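Local coordinates for Pex protein (PDB 2DQL) that probably acts in the cyanobacterial circadian clock as a DNA-binding transcriptional regulator of the PadR-like winged-helix kind, at residues A[14-18]-A[50-55]; A[26-30]-A[41-45]; A[31-37]-A[86-91]. Numbering follows the deposited sequence.

Contact 1. Residues A[14-18]-A[50-55]; sequences PPTYL and PTYRLS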
loop_
_atom_site.group_PDB
_atom_site.type_symbol
_atom_site.label_atom_id
_atom_site.label_comp_id
_atom_site.label_asym_id
_atom_site.label_seq_id
_atom_site.Cartn_x
_atom_site.Cartn_y
_atom_site.Cartn_z
ATOM N N PRO A 14 -1.594 10.687 1.665
ATOM C CA PRO A 14 -1.281 10.562 0.240
ATOM C C PRO A 14 -2.313 9.662 -0.426
ATOM O O PRO A 14 -2.947 8.836 0.233
ATOM C CB PRO A 14 0.111 9.940 0.250
ATOM C CG PRO A 14 0.062 9.060 1.461
ATOM C CD PRO A 14 -0.612 9.953 2.486
ATOM N N PRO A 15 -2.495 9.806 -1.747
ATOM C CA PRO A 15 -3.476 8.963 -2.435
ATOM C C PRO A 15 -3.108 7.487 -2.348
ATOM O O PRO A 15 -1.941 7.142 -2.169
ATOM C CB PRO A 15 -3.440 9.496 -3.867
ATOM C CG PRO A 15 -2.018 9.938 -4.023
ATOM C CD PRO A 15 -1.748 10.640 -2.703
ATOM N N THR A 16 -4.111 6.624 -2.471
ATOM C CA THR A 16 -3.897 5.185 -2.408
ATOM C C THR A 16 -3.616 4.641 -3.804
ATOM O O THR A 16 -4.397 4.873 -4.726
ATOM C CB THR A 16 -5.143 4.446 -1.867
ATOM O OG1 THR A 16 -5.482 4.949 -0.570
ATOM C CG2 THR A 16 -4.877 2.950 -1.772
ATOM N N TYR A 17 -2.500 3.935 -3.960
ATOM C CA TYR A 17 -2.162 3.335 -5.249
ATOM C C TYR A 17 -2.814 1.963 -5.289
ATOM O O TYR A 17 -2.630 1.155 -4.382
ATOM C CB TYR A 17 -0.647 3.190 -5.422
ATOM C CG TYR A 17 0.012 4.422 -5.982
ATOM C CD1 TYR A 17 0.168 5.571 -5.206
ATOM C CD2 TYR A 17 0.436 4.461 -7.310
ATOM C CE1 TYR A 17 0.731 6.728 -5.740
ATOM C CE2 TYR A 17 0.998 5.611 -7.853
ATOM C CZ TYR A 17 1.140 6.740 -7.064
ATOM O OH TYR A 17 1.673 7.885 -7.608
ATOM N N LEU A 18 -3.583 1.699 -6.338
ATOM C CA LEU A 18 -4.269 0.422 -6.458
ATOM C C LEU A 18 -3.308 -0.753 -6.571
ATOM O O LEU A 18 -2.240 -0.638 -7.175
ATOM C CB LEU A 18 -5.181 0.423 -7.694
ATOM C CG LEU A 18 -6.200 1.556 -7.853
ATOM C CD1 LEU A 18 -7.074 1.265 -9.072
ATOM C CD2 LEU A 18 -7.064 1.674 -6.598
ATOM N N PRO A 50 -9.801 11.461 -6.970
ATOM C CA PRO A 50 -8.594 12.201 -6.584
ATOM C C PRO A 50 -7.733 11.571 -5.488
ATOM O O PRO A 50 -6.548 11.885 -5.376
ATOM C CB PRO A 50 -9.148 13.560 -6.165
ATOM C CG PRO A 50 -10.323 13.724 -7.061
ATOM C CD PRO A 50 -10.969 12.360 -6.993
ATOM N N THR A 51 -8.315 10.690 -4.680
ATOM C CA THR A 51 -7.559 10.056 -3.600
ATOM C C THR A 51 -6.977 8.700 -3.993
ATOM O O THR A 51 -6.497 7.949 -3.141
ATOM C CB THR A 51 -8.427 9.871 -2.332
ATOM O OG1 THR A 51 -9.526 8.998 -2.619
ATOM C CG2 THR A 51 -8.957 11.216 -1.849
ATOM N N TYR A 52 -7.018 8.391 -5.285
ATOM C CA TYR A 52 -6.484 7.132 -5.789
ATOM C C TYR A 52 -5.552 7.351 -6.971
ATOM O O TYR A 52 -5.649 8.353 -7.678
ATOM C CB TYR A 52 -7.625 6.202 -6.207
ATOM C CG TYR A 52 -8.405 5.658 -5.038
ATOM C CD1 TYR A 52 -8.057 4.443 -4.449
ATOM C CD2 TYR A 52 -9.462 6.380 -4.492
ATOM C CE1 TYR A 52 -8.744 3.961 -3.342
ATOM C CE2 TYR A 52 -10.152 5.910 -3.384
ATOM C CZ TYR A 52 -9.790 4.703 -2.815
ATOM O OH TYR A 52 -10.480 4.241 -1.721
ATOM N N ARG A 53 -4.647 6.403 -7.173
ATOM C CA ARG A 53 -3.697 6.466 -8.271
ATOM C C ARG A 53 -3.458 5.069 -8.822
ATOM O O ARG A 53 -3.664 4.068 -8.135
ATOM C CB ARG A 53 -2.360 7.047 -7.799
ATOM C CG ARG A 53 -2.419 8.495 -7.345
ATOM C CD ARG A 53 -2.572 9.452 -8.514
ATOM N NE ARG A 53 -2.512 10.848 -8.081
ATOM C CZ ARG A 53 -3.475 11.474 -7.408
ATOM N NH1 ARG A 53 -4.594 10.839 -7.085
ATOM N NH2 ARG A 53 -3.313 12.739 -7.049
ATOM N N LEU A 54 -3.021 5.007 -10.073
ATOM C CA LEU A 54 -2.713 3.733 -10.703
ATOM C C LEU A 54 -1.336 3.883 -11.326
ATOM O O LEU A 54 -1.136 4.731 -12.197
ATOM C CB LEU A 54 -3.740 3.387 -11.788
ATOM C CG LEU A 54 -3.432 2.115 -12.591
ATOM C CD1 LEU A 54 -3.300 0.908 -11.669
ATOM C CD2 LEU A 54 -4.543 1.886 -13.613
ATOM N N SER A 55 -0.389 3.073 -10.867
ATOM C CA SER A 55 0.970 3.129 -11.383
ATOM C C SER A 55 1.045 2.432 -12.727
ATOM O O SER A 55 0.213 1.588 -13.061
ATOM C CB SER A 55 1.949 2.450 -10.421
ATOM O OG SER A 55 1.847 1.039 -10.497
HETATM O O HOH W 1 -7.002 7.324 -0.572
HETATM O O HOH W 2 -0.830 1.326 -8.526
#

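Contact 2. Residues A[26-30]-A[41-45]; sequences YILYV and LIQQL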
loop_
_atom_site.group_PDB
_atom_site.type_symbol
_atom_site.label_atom_id
_atom_site.label_comp_id
_atom_site.label_asym_id
_atom_site.label_seq_id
_atom_site.Cartn_x
_atom_site.Cartn_y
_atom_site.Cartn_z
ATOM N N TYR A 26 -11.090 -2.315 -11.606
ATOM C CA TYR A 26 -11.271 -0.937 -12.055
ATOM C C TYR A 26 -11.172 -0.870 -13.582
ATOM O O TYR A 26 -12.000 -0.243 -14.247
ATOM C CB TYR A 26 -10.207 -0.022 -11.437
ATOM C CG TYR A 26 -10.022 1.275 -12.198
ATOM C CD1 TYR A 26 -11.043 2.219 -12.272
ATOM C CD2 TYR A 26 -8.847 1.516 -12.912
ATOM C CE1 TYR A 26 -10.904 3.372 -13.047
ATOM C CE2 TYR A 26 -8.698 2.656 -13.689
ATOM C CZ TYR A 26 -9.729 3.577 -13.755
ATOM O OH TYR A 26 -9.589 4.687 -14.549
ATOM N N ILE A 27 -10.158 -1.521 -14.138
ATOM C CA ILE A 27 -9.986 -1.504 -15.581
ATOM C C ILE A 27 -11.206 -2.088 -16.296
ATOM O O ILE A 27 -11.679 -1.515 -17.274
ATOM C CB ILE A 27 -8.691 -2.246 -15.986
ATOM C CG1 ILE A 27 -7.491 -1.419 -15.515
ATOM C CG2 ILE A 27 -8.634 -2.448 -17.517
ATOM C CD1 ILE A 27 -6.167 -2.147 -15.548
ATOM N N LEU A 28 -11.724 -3.211 -15.808
ATOM C CA LEU A 28 -12.903 -3.808 -16.439
ATOM C C LEU A 28 -14.107 -2.883 -16.307
ATOM O O LEU A 28 -14.931 -2.793 -17.218
ATOM C CB LEU A 28 -13.210 -5.173 -15.831
ATOM C CG LEU A 28 -12.217 -6.262 -16.235
ATOM C CD1 LEU A 28 -12.503 -7.534 -15.455
ATOM C CD2 LEU A 28 -12.322 -6.513 -17.734
ATOM N N TYR A 29 -14.215 -2.203 -15.166
ATOM C CA TYR A 29 -15.298 -1.251 -14.943
ATOM C C TYR A 29 -15.281 -0.188 -16.051
ATOM O O TYR A 29 -16.325 0.155 -16.624
ATOM C CB TYR A 29 -15.115 -0.579 -13.579
ATOM C CG TYR A 29 -15.914 0.694 -13.401
ATOM C CD1 TYR A 29 -17.291 0.655 -13.203
ATOM C CD2 TYR A 29 -15.288 1.937 -13.443
ATOM C CE1 TYR A 29 -18.029 1.831 -13.051
ATOM C CE2 TYR A 29 -16.013 3.117 -13.292
ATOM C CZ TYR A 29 -17.382 3.053 -13.098
ATOM O OH TYR A 29 -18.102 4.219 -12.953
ATOM N N VAL A 30 -14.095 0.332 -16.354
ATOM C CA VAL A 30 -13.966 1.350 -17.394
ATOM C C VAL A 30 -14.214 0.776 -18.785
ATOM O O VAL A 30 -14.949 1.366 -19.573
ATOM C CB VAL A 30 -12.563 2.002 -17.398
ATOM C CG1 VAL A 30 -12.430 2.956 -18.592
ATOM C CG2 VAL A 30 -12.332 2.766 -16.098
ATOM N N LEU A 41 -6.659 5.186 -18.829
ATOM C CA LEU A 41 -7.057 4.416 -17.659
ATOM C C LEU A 41 -6.439 5.034 -16.410
ATOM O O LEU A 41 -7.094 5.149 -15.380
ATOM C CB LEU A 41 -6.619 2.954 -17.806
ATOM C CG LEU A 41 -7.478 2.180 -18.814
ATOM C CD1 LEU A 41 -6.802 0.880 -19.223
ATOM C CD2 LEU A 41 -8.853 1.916 -18.187
ATOM N N ILE A 42 -5.182 5.446 -16.514
ATOM C CA ILE A 42 -4.490 6.052 -15.384
ATOM C C ILE A 42 -5.044 7.433 -15.068
ATOM O O ILE A 42 -5.393 7.719 -13.923
ATOM C CB ILE A 42 -2.972 6.170 -15.650
ATOM C CG1 ILE A 42 -2.354 4.770 -15.710
ATOM C CG2 ILE A 42 -2.304 7.007 -14.548
ATOM C CD1 ILE A 42 -0.878 4.754 -16.075
ATOM N N GLN A 43 -5.144 8.281 -16.086
ATOM C CA GLN A 43 -5.642 9.636 -15.883
ATOM C C GLN A 43 -7.089 9.680 -15.399
ATOM O O GLN A 43 -7.425 10.453 -14.502
ATOM C CB GLN A 43 -5.505 10.448 -17.175
ATOM C CG GLN A 43 -5.785 11.929 -16.987
ATOM C CD GLN A 43 -4.910 12.548 -15.908
ATOM O OE1 GLN A 43 -3.679 12.478 -15.972
ATOM N NE2 GLN A 43 -5.542 13.154 -14.908
ATOM N N GLN A 44 -7.940 8.846 -15.987
ATOM C CA GLN A 44 -9.348 8.807 -15.620
ATOM C C GLN A 44 -9.556 8.451 -14.152
ATOM O O GLN A 44 -10.486 8.942 -13.514
ATOM C CB GLN A 44 -10.096 7.803 -16.503
ATOM C CG GLN A 44 -11.609 7.871 -16.367
ATOM C CD GLN A 44 -12.329 6.962 -17.348
ATOM O OE1 GLN A 44 -12.010 6.939 -18.536
ATOM N NE2 GLN A 44 -13.314 6.222 -16.857
ATOM N N LEU A 45 -8.696 7.591 -13.618
ATOM C CA LEU A 45 -8.815 7.188 -12.222
ATOM C C LEU A 45 -8.609 8.388 -11.306
ATOM O O LEU A 45 -9.408 8.628 -10.398
ATOM C CB LEU A 45 -7.786 6.105 -11.884
ATOM C CG LEU A 45 -7.760 5.657 -10.418
ATOM C CD1 LEU A 45 -9.105 5.052 -10.034
ATOM C CD2 LEU A 45 -6.642 4.652 -10.212
#

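Contact 3. Residues A[31-37]-A[86-91]; sequences LLQGESY and RRMYQV. With PO4 (phosphate ion), chain C.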
loop_
_atom_site.group_PDB
_atom_site.type_symbol
_atom_site.label_atom_id
_atom_site.label_comp_id
_atom_site.label_asym_id
_atom_site.label_seq_id
_atom_site.Cartn_x
_atom_site.Cartn_y
_atom_site.Cartn_z
ATOM N N LEU A 31 -13.597 -0.367 -19.085
ATOM C CA LEU A 31 -13.749 -0.979 -20.405
ATOM C C LEU A 31 -15.190 -1.359 -20.739
ATOM O O LEU A 31 -15.573 -1.396 -21.914
ATOM C CB LEU A 31 -12.823 -2.197 -20.535
ATOM C CG LEU A 31 -11.322 -1.868 -20.505
ATOM C CD1 LEU A 31 -10.508 -3.127 -20.814
ATOM C CD2 LEU A 31 -10.996 -0.780 -21.531
ATOM N N LEU A 32 -15.992 -1.637 -19.717
ATOM C CA LEU A 32 -17.396 -1.980 -19.945
ATOM C C LEU A 32 -18.149 -0.761 -20.478
ATOM O O LEU A 32 -19.205 -0.893 -21.104
ATOM C CB LEU A 32 -18.045 -2.483 -18.650
ATOM C CG LEU A 32 -17.647 -3.921 -18.288
ATOM C CD1 LEU A 32 -18.041 -4.233 -16.854
ATOM C CD2 LEU A 32 -18.324 -4.884 -19.263
ATOM N N GLN A 33 -17.587 0.420 -20.248
ATOM C CA GLN A 33 -18.191 1.672 -20.694
ATOM C C GLN A 33 -17.790 1.986 -22.129
ATOM O O GLN A 33 -18.427 2.801 -22.805
ATOM C CB GLN A 33 -17.742 2.823 -19.799
ATOM C CG GLN A 33 -18.141 2.687 -18.347
ATOM C CD GLN A 33 -17.582 3.819 -17.505
ATOM O OE1 GLN A 33 -17.552 4.971 -17.937
ATOM N NE2 GLN A 33 -17.143 3.499 -16.295
ATOM N N GLY A 34 -16.726 1.335 -22.586
ATOM C CA GLY A 34 -16.237 1.551 -23.935
ATOM C C GLY A 34 -14.733 1.383 -23.963
ATOM O O GLY A 34 -14.072 1.453 -22.920
ATOM N N GLU A 35 -14.187 1.171 -25.157
ATOM C CA GLU A 35 -12.755 0.971 -25.325
ATOM C C GLU A 35 -11.937 2.082 -24.702
ATOM O O GLU A 35 -12.342 3.244 -24.689
ATOM C CB GLU A 35 -12.397 0.853 -26.811
ATOM C CG GLU A 35 -12.744 2.080 -27.634
ATOM C CD GLU A 35 -12.163 2.024 -29.032
ATOM O OE1 GLU A 35 -11.896 0.907 -29.520
ATOM O OE2 GLU A 35 -11.985 3.096 -29.649
ATOM N N SER A 36 -10.776 1.715 -24.179
ATOM C CA SER A 36 -9.904 2.695 -23.562
ATOM C C SER A 36 -8.463 2.321 -23.840
ATOM O O SER A 36 -8.186 1.369 -24.571
ATOM C CB SER A 36 -10.158 2.759 -22.052
ATOM O OG SER A 36 -9.505 3.883 -21.481
ATOM N N TYR A 37 -7.546 3.070 -23.245
ATOM C CA TYR A 37 -6.128 2.827 -23.437
ATOM C C TYR A 37 -5.372 3.140 -22.152
ATOM O O TYR A 37 -5.891 3.826 -21.278
ATOM C CB TYR A 37 -5.605 3.667 -24.615
ATOM C CG TYR A 37 -5.917 5.149 -24.559
ATOM C CD1 TYR A 37 -4.921 6.082 -24.254
ATOM C CD2 TYR A 37 -7.195 5.626 -24.849
ATOM C CE1 TYR A 37 -5.193 7.453 -24.246
ATOM C CE2 TYR A 37 -7.475 6.993 -24.842
ATOM C CZ TYR A 37 -6.470 7.899 -24.542
ATOM O OH TYR A 37 -6.745 9.252 -24.553
ATOM N N ARG A 86 -2.214 4.275 -31.373
ATOM C CA ARG A 86 -2.593 4.096 -29.979
ATOM C C ARG A 86 -3.088 2.672 -29.737
ATOM O O ARG A 86 -3.883 2.146 -30.508
ATOM C CB ARG A 86 -3.684 5.117 -29.636
ATOM C CG ARG A 86 -4.322 4.972 -28.273
ATOM C CD ARG A 86 -5.283 6.130 -28.022
ATOM N NE ARG A 86 -4.572 7.350 -27.652
ATOM C CZ ARG A 86 -5.136 8.550 -27.568
ATOM N NH1 ARG A 86 -6.427 8.701 -27.838
ATOM N NH2 ARG A 86 -4.412 9.600 -27.199
ATOM N N ARG A 87 -2.608 2.041 -28.669
ATOM C CA ARG A 87 -3.030 0.681 -28.350
ATOM C C ARG A 87 -4.324 0.738 -27.532
ATOM O O ARG A 87 -4.329 1.226 -26.400
ATOM C CB ARG A 87 -1.940 -0.036 -27.554
ATOM C CG ARG A 87 -2.172 -1.529 -27.359
ATOM C CD ARG A 87 -2.078 -2.281 -28.677
ATOM N NE ARG A 87 -2.184 -3.729 -28.509
ATOM C CZ ARG A 87 -2.349 -4.580 -29.518
ATOM N NH1 ARG A 87 -2.428 -4.129 -30.760
ATOM N NH2 ARG A 87 -2.439 -5.883 -29.290
ATOM N N MET A 88 -5.407 0.236 -28.116
ATOM C CA MET A 88 -6.718 0.239 -27.472
ATOM C C MET A 88 -7.108 -1.128 -26.927
ATOM O O MET A 88 -6.693 -2.159 -27.449
ATOM C CB MET A 88 -7.783 0.681 -28.474
ATOM C CG MET A 88 -7.518 2.026 -29.138
ATOM S SD MET A 88 -7.606 3.419 -28.003
ATOM C CE MET A 88 -9.264 3.252 -27.389
ATOM N N TYR A 89 -7.931 -1.126 -25.883
ATOM C CA TYR A 89 -8.393 -2.361 -25.264
ATOM C C TYR A 89 -9.913 -2.379 -25.185
ATOM O O TYR A 89 -10.536 -1.340 -24.990
ATOM C CB TYR A 89 -7.827 -2.482 -23.846
ATOM C CG TYR A 89 -6.320 -2.543 -23.806
ATOM C CD1 TYR A 89 -5.647 -3.734 -24.067
ATOM C CD2 TYR A 89 -5.565 -1.396 -23.554
ATOM C CE1 TYR A 89 -4.248 -3.781 -24.082
ATOM C CE2 TYR A 89 -4.165 -1.434 -23.569
ATOM C CZ TYR A 89 -3.518 -2.630 -23.836
ATOM O OH TYR A 89 -2.137 -2.666 -23.878
ATOM N N GLN A 90 -10.495 -3.567 -25.330
ATOM C CA GLN A 90 -11.947 -3.749 -25.246
ATOM C C GLN A 90 -12.205 -5.021 -24.463
ATOM O O GLN A 90 -11.410 -5.950 -24.514
ATOM C CB GLN A 90 -12.578 -3.939 -26.628
ATOM C CG GLN A 90 -12.447 -2.783 -27.578
ATOM C CD GLN A 90 -13.340 -2.953 -28.800
ATOM O OE1 GLN A 90 -13.683 -4.075 -29.189
ATOM N NE2 GLN A 90 -13.706 -1.840 -29.415
ATOM N N VAL A 91 -13.313 -5.083 -23.740
ATOM C CA VAL A 91 -13.612 -6.306 -23.010
ATOM C C VAL A 91 -13.962 -7.366 -24.052
ATOM O O VAL A 91 -14.595 -7.055 -25.061
ATOM C CB VAL A 91 -14.827 -6.139 -22.081
ATOM C CG1 VAL A 91 -15.101 -7.443 -21.356
ATOM C CG2 VAL A 91 -14.579 -5.029 -21.093
HETATM P P PO4 C . -0.989 6.889 -25.908
HETATM O O1 PO4 C . -1.415 7.654 -24.710
HETATM O O2 PO4 C . -1.742 7.379 -27.090
HETATM O O3 PO4 C . 0.460 7.076 -26.151
HETATM O O4 PO4 C . -1.266 5.436 -25.712
HETATM O O HOH W 3 -14.582 -2.443 -24.101
#

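Contact 1. Residues A[14-18]-A[50-55]
Three backbone hydrogen bonds hold residues 14-18 to residues 50-55. Thr16 N donates to Thr51 O (2.8 Å, 164°) and Arg53 N to Thr16 O (2.9 Å, 150°), so Thr16 is bonded to the residues flanking Tyr52; Leu18 N then donates to Arg53 O (3.0 Å, 165°). This offset pattern, with CA-CA distances of 4.7 Å for Thr16-Tyr52 and 4.6 Å for Tyr17-Arg53, identifies parallel bridges. Two waters supplement these bonds: one joins Thr16 OG1 (2.8 Å) to the carbonyl Thr51 O (2.7 Å), the other donates to Leu18 O (2.8 Å) and accepts from Ser55 N (3.0 Å).

The Arg53 side chain folds back on its own segment, NH1 donating to Pro50 O and Tyr52 O at 2.8 Å each. This pose lays its guanidinium against Pro15, whose CB sits over one face, and Pro15 CG meets Arg53 CG at 3.6 Å. On the same face of the sheet, Arg53 CB lies 3.5 Å from the centroid of the Tyr17 ring and 9° off its normal, a clear CH-pi contact.

Thr16 and Tyr52 occupy the other face, with Thr16 CB 3.9 Å from Tyr52 CD1. Leu18 CD2 approaches Tyr52 CD1 to 3.6 Å, and beyond these segments Leu18 reaches Trp106 and Tyr52 reaches Ile110, both on helix 96-112. Ser55, at the N-cap of helix 56-68, bonds Val58 N through its OG. The result is a minimal two-stranded parallel sheet, joining the chain just ahead of helix 20-31 to the connection between helices 38-48 and 56-68, the second and third helices of the winged helix-turn-helix fold.

Contact 2. Residues A[26-30]-A[41-45]
Leu41 makes two kinds of contact with residues 26-30. Its carbonyl O accepts a hydrogen bond from Tyr26 OH (2.7 Å), on a turn where the helical bond from Leu45 N to the same Leu41 O is weak, at 3.4 Å. Its side chain meanwhile spans residues one turn apart on helix 20-31, with Leu41 CD1 4.2 Å from Ile27 CG2 and Leu41 CD2 3.7 Å from Val30 CG1.

Ile42 turns away from this helix and packs on Leu59 of helix 56-68, a target that Ile27 also shares. Helices 20-31, 38-48 and 56-68 thus form the three-helix bundle of a winged helix-turn-helix domain, as expected of the PadR-like family; here the first two cross almost perpendicularly, their local axes 11.0 Å apart at closest approach and inclined at 93°.

Gln44 comes next, its CA-to-CB bond directed at helix 20-31. Gln44 CB lies 3.7 Å from Tyr26 OH and Gln44 NE2 lies 3.7 Å from Val30 CG2, while the amide's polar partner is Glu48, one turn further on. At Leu45, CD1 sits over the Tyr26 ring, 4.0 Å from the centroid and 15° off the normal, a CH-pi contact, and CB is 3.7 Å from Tyr26 CZ; Trp106 of helix 96-112 touches both Tyr26 and Leu45.

Contact 3. Residues A[31-37]-A[86-91]
A phosphate ion, probably from the crystallisation liquor, sits beside a stacked arginine-tyrosine pair. The Arg86 guanidinium lies flat on the Tyr37 ring, with centres 3.8 Å apart and planes only 7° from parallel, giving a cation-pi contact that Arg86 CD extends as a CH-pi contact, 3.6 Å from the same ring centroid. Arg86 NE donates to phosphate O2 (2.9 Å, 173°), and Thr39 and Arg82 bind the same ion. Met88 SD adds an oblique Met-aromatic contact, 4.9 Å from the Tyr37 centroid.

Ser36 and Tyr89 form a single antiparallel hydrogen-bonded pair: Tyr89 N donates to Ser36 O (2.8 Å) and Ser36 N to Tyr89 O (3.2 Å). Nearby, Gln90 NE2 donates to Glu35 OE1 (3.3 Å), an oxygen that also binds Tyr75. Gly34, with phi of 148°, takes the chain out of helix 20-31 and into this pairing. At the helix end, Leu31 CB packs 3.4 Å from Val91 CG2, and a water links Leu31 O (2.6 Å) with Val91 N (3.0 Å).

Strand 86-91 pairs along its other edge with strand 72-77, and the single Ser36-Tyr89 bridge stands between helices 20-31 and 38-48, where winged-helix proteins commonly place a short strand between their first two helices, alongside the two-stranded wing.

Contact 2 occupies the middle of the domain, its centre about 3 Å from that of the chain, and the other two lie on opposite sides of the chain's centre. Contact 1 is joined to it through Leu45, whose CD2 lies 3.6 Å from Leu18 CD1 and 3.5 Å from Leu54 CB; contact 3 meets it where Leu41 CG approaches Ser36 OG at 3.8 Å. Contacts 1 and 3 never touch: their centres are about 21 Å apart and their nearest atoms about 8 Å. The phosphate belongs to contact 3. Its site between the start of helix 38-48 and the wing is consistent with a DNA-backbone contact, though an ion from the liquor is not proof.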